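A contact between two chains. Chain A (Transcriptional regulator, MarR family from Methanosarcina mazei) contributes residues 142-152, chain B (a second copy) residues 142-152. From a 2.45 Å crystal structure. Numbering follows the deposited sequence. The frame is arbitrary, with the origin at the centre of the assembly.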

# COMPACT_ATOMS: atom_id res chain seq x y z
N ARG A 142 19.11 9.02 -3.19
CA ARG A 142 18.99 9.94 -2.08
C ARG A 142 17.83 10.89 -2.27
O ARG A 142 17.06 11.12 -1.35
N GLU A 143 17.67 11.44 -3.47
CA GLU A 143 16.65 12.46 -3.65
C GLU A 143 15.24 11.90 -3.87
O GLU A 143 14.25 12.60 -3.68
N ILE A 144 15.16 10.63 -4.26
CA ILE A 144 13.88 9.96 -4.36
C ILE A 144 13.39 9.57 -2.96
O ILE A 144 12.20 9.60 -2.68
N THR A 145 14.32 9.21 -2.07
CA THR A 145 13.96 8.92 -0.69
C THR A 145 13.58 10.22 -0.03
O THR A 145 12.61 10.31 0.70
N ASN A 146 14.33 11.27 -0.31
CA ASN A 146 13.96 12.58 0.17
C ASN A 146 12.56 13.03 -0.34
O ASN A 146 11.79 13.64 0.40
N SER A 147 12.23 12.73 -1.59
CA SER A 147 10.95 13.19 -2.14
C SER A 147 9.80 12.38 -1.55
O SER A 147 8.72 12.92 -1.30
N LEU A 148 10.04 11.09 -1.33
CA LEU A 148 9.06 10.25 -0.66
C LEU A 148 8.79 10.68 0.79
O LEU A 148 7.69 10.51 1.29
N GLU A 149 9.80 11.23 1.46
CA GLU A 149 9.63 11.74 2.81
C GLU A 149 8.71 12.97 2.79
O GLU A 149 7.82 13.11 3.63
N ILE A 150 8.92 13.86 1.84
CA ILE A 150 8.10 15.06 1.79
C ILE A 150 6.68 14.70 1.37
O ILE A 150 5.70 15.23 1.89
N MSE A 151 6.56 13.77 0.44
CA MSE A 151 5.24 13.41 -0.05
C MSE A 151 4.42 12.92 1.09
O MSE A 151 3.24 13.23 1.17
N PHE A 152 5.05 12.18 1.99
CA PHE A 152 4.34 11.67 3.14
C PHE A 152 3.90 12.77 4.11
O PHE A 152 2.77 12.75 4.59
N ARG B 142 8.54 15.90 -12.13
CA ARG B 142 8.91 15.08 -13.27
C ARG B 142 9.96 14.02 -12.89
O ARG B 142 9.85 12.86 -13.28
N GLU B 143 10.96 14.42 -12.11
CA GLU B 143 11.97 13.46 -11.68
C GLU B 143 11.36 12.35 -10.80
O GLU B 143 11.71 11.17 -10.90
N ILE B 144 10.41 12.74 -9.95
CA ILE B 144 9.74 11.82 -9.05
C ILE B 144 8.92 10.79 -9.83
O ILE B 144 8.99 9.58 -9.55
N THR B 145 8.16 11.27 -10.79
CA THR B 145 7.32 10.41 -11.61
C THR B 145 8.21 9.45 -12.37
O THR B 145 7.98 8.24 -12.37
N ASN B 146 9.25 9.99 -12.99
CA ASN B 146 10.14 9.16 -13.78
C ASN B 146 10.69 8.05 -12.91
O ASN B 146 10.69 6.87 -13.30
N SER B 147 11.14 8.43 -11.72
CA SER B 147 11.70 7.47 -10.78
C SER B 147 10.69 6.39 -10.37
O SER B 147 11.02 5.19 -10.37
N LEU B 148 9.46 6.81 -10.05
CA LEU B 148 8.40 5.85 -9.70
C LEU B 148 8.15 4.83 -10.80
O LEU B 148 7.98 3.66 -10.51
N GLU B 149 8.10 5.28 -12.06
CA GLU B 149 7.93 4.37 -13.19
C GLU B 149 9.04 3.33 -13.20
O GLU B 149 8.79 2.15 -13.41
N ILE B 150 10.28 3.78 -13.00
CA ILE B 150 11.40 2.86 -13.00
C ILE B 150 11.26 1.88 -11.85
O ILE B 150 11.40 0.67 -12.04
N MSE B 151 10.93 2.38 -10.68
CA MSE B 151 10.78 1.50 -9.53
C MSE B 151 9.64 0.53 -9.76
O MSE B 151 9.77 -0.67 -9.48
N PHE B 152 8.54 1.05 -10.27
CA PHE B 152 7.37 0.24 -10.59
C PHE B 152 7.75 -0.95 -11.47
O PHE B 152 7.36 -2.07 -11.19

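Two acidic side chains meet across this contact. Glu A143 OE1 lies 2.6 Å from Glu B143 OE2. Two fully charged carboxylates would repel each other at this distance. A shared proton would relieve that, but the geometry does not settle the point. The two residues arrive differently. The CA-to-CB bond of Glu B143 points toward the partner helix, with chi1 m and chi2 t. That of Glu A143 points sideways, and chi1 p with chi2 t carries its end nearer. Glu B143 OE1 is hydrogen-bonded elsewhere in the structure.

Both stretches are helical throughout. Their axes come within 10.4 Å and cross at -106°. The backbones are closest at Ile A144 and Ile B144, whose CA atoms are 6.5 Å apart. These two isoleucines form the centre of the contact and bury the most surface.

Ile A144 points toward chain B, with chi1 t and chi2 p. Ile A144 CD1 lies 3.4 Å from Ile B144 CD1 and 3.7 Å from Ser B147 CB. Ile A144 CG1 is 3.2 Å from Met B151 CE, a tight apolar contact. Ile B144 starts out sideways, but its end turns in. Its chi1 of -92° is between wells and chi2 is m. Ile B144 CD1 comes 3.0 Å from Ser A147 CB, which is very short for two carbons. Ile B144 CG2 lies 4.3 Å from Met A151 SE.

The two methionines are selenomethionines, and both point toward the other helix. They share chi1 m and chi2 t but differ at chi3, which is p in Met A151 and t in Met B151. The fit is closer at Met B151, which also has more surface covered. The pattern of partners is the same in both directions: Ile A144 meets Ile B144, Ser B147 and Met B151, and Ile B144 meets Ile A144, Ser A147 and Met A151. The distances and rotamers are not identical.

Both serines point in with chi1 m. Their hydroxyls turn back to their own helix. Ser A147 OG donates to Glu A143 O at 2.7 Å, and Ser B147 OG donates to Glu B143 O at 2.8 Å. Ser A147 OG also lies 3.4 Å from Ile B144 CD1.

Leu A148 and Leu B148 point sideways, with their ends nearer the partner helix. Each loses some surface to it, yet neither side chain comes closer than 4.9 Å. Thr A145 and Thr B145 point away. Apart from the glutamate pair, the contact is mainly apolar, built around the isoleucines and selenomethionines.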

# COMPACT_ATOMS: atom_id res chain seq x y z
CB ARG A 142 20.29 10.72 -1.85
CG ARG A 142 20.25 11.62 -0.63
CD ARG A 142 20.43 10.84 0.66
NE ARG A 142 19.24 10.11 1.07
CZ ARG A 142 18.28 10.63 1.83
NH1 ARG A 142 17.22 9.89 2.15
NH2 ARG A 142 18.38 11.88 2.25
CB GLU A 143 17.04 13.45 -4.75
CG GLU A 143 17.04 12.90 -6.15
CD GLU A 143 17.15 14.01 -7.18
OE1 GLU A 143 16.13 14.27 -7.86
OE2 GLU A 143 18.24 14.62 -7.30
CB ILE A 144 13.93 8.73 -5.31
CG1 ILE A 144 12.63 7.94 -5.22
CG2 ILE A 144 15.07 7.80 -4.97
CD1 ILE A 144 11.47 8.62 -5.99
CB THR A 145 15.13 8.28 0.08
OG1 THR A 145 15.58 7.12 -0.61
CG2 THR A 145 14.66 7.85 1.43
CB ASN A 146 15.05 13.57 -0.22
CG ASN A 146 14.69 14.98 0.15
OD1 ASN A 146 14.72 15.35 1.32
ND2 ASN A 146 14.34 15.79 -0.86
CB SER A 147 10.91 13.11 -3.67
OG SER A 147 11.95 13.83 -4.30
CB LEU A 148 9.50 8.79 -0.71
CG LEU A 148 8.62 7.94 -1.62
CD1 LEU A 148 7.99 8.78 -2.69
CD2 LEU A 148 9.43 6.85 -2.24
CB GLU A 149 10.99 12.09 3.44
CG GLU A 149 11.86 10.88 3.80
CD GLU A 149 13.36 11.23 4.00
OE1 GLU A 149 13.77 12.34 3.58
OE2 GLU A 149 14.12 10.40 4.57
CB ILE A 150 8.74 16.11 0.85
CG1 ILE A 150 10.11 16.50 1.39
CG2 ILE A 150 7.82 17.37 0.66
CD1 ILE A 150 11.06 17.04 0.33
CB MSE A 151 5.33 12.34 -1.13
CG MSE A 151 5.77 12.91 -2.45
SE MSE A 151 6.16 11.54 -3.73
CE MSE A 151 4.47 10.59 -3.71
CB PHE A 152 5.15 10.62 3.89
CG PHE A 152 4.39 10.06 5.06
CD1 PHE A 152 3.12 9.52 4.86
CD2 PHE A 152 4.91 10.10 6.33
CE1 PHE A 152 2.38 9.02 5.92
CE2 PHE A 152 4.18 9.60 7.39
CZ PHE A 152 2.92 9.05 7.19
CB ARG B 142 9.40 15.95 -14.43
CG ARG B 142 10.21 15.20 -15.48
CD ARG B 142 10.90 16.15 -16.46
NE ARG B 142 12.08 15.53 -17.07
CZ ARG B 142 12.06 14.83 -18.20
NH1 ARG B 142 13.19 14.31 -18.67
NH2 ARG B 142 10.93 14.65 -18.87
CB GLU B 143 13.12 14.17 -10.97
CG GLU B 143 13.84 15.20 -11.84
CD GLU B 143 15.16 15.69 -11.23
OE1 GLU B 143 16.01 16.21 -11.99
OE2 GLU B 143 15.33 15.58 -10.00
CB ILE B 144 8.81 12.60 -8.12
CG1 ILE B 144 9.55 12.95 -6.85
CG2 ILE B 144 7.64 11.76 -7.72
CD1 ILE B 144 9.99 11.70 -6.17
CB THR B 145 6.46 11.23 -12.58
OG1 THR B 145 5.71 12.17 -11.82
CG2 THR B 145 5.49 10.34 -13.34
CB ASN B 146 11.27 9.98 -14.36
CG ASN B 146 12.08 9.21 -15.37
OD1 ASN B 146 11.73 8.07 -15.70
ND2 ASN B 146 13.15 9.81 -15.88
CB SER B 147 12.24 8.21 -9.55
OG SER B 147 13.29 9.08 -9.93
CB LEU B 148 7.10 6.56 -9.35
CG LEU B 148 7.11 7.27 -8.01
CD1 LEU B 148 5.81 8.06 -7.85
CD2 LEU B 148 7.32 6.27 -6.88
CB GLU B 149 7.94 5.13 -14.52
CG GLU B 149 6.67 5.92 -14.79
CD GLU B 149 6.69 6.68 -16.13
OE1 GLU B 149 5.92 7.65 -16.27
OE2 GLU B 149 7.47 6.30 -17.04
CB ILE B 150 12.75 3.60 -12.95
CG1 ILE B 150 12.98 4.36 -14.27
CG2 ILE B 150 13.89 2.63 -12.73
CD1 ILE B 150 14.25 5.24 -14.26
CB MSE B 151 10.54 2.31 -8.26
CG MSE B 151 11.75 3.11 -7.86
SE MSE B 151 11.54 4.04 -6.17
CE MSE B 151 13.26 4.94 -6.17
CB PHE B 152 6.29 1.09 -11.26
CG PHE B 152 5.17 0.29 -11.82
CD1 PHE B 152 5.20 -0.14 -13.14
CD2 PHE B 152 4.10 -0.07 -11.02
CE1 PHE B 152 4.16 -0.89 -13.67
CE2 PHE B 152 3.06 -0.83 -11.54
CZ PHE B 152 3.09 -1.24 -12.86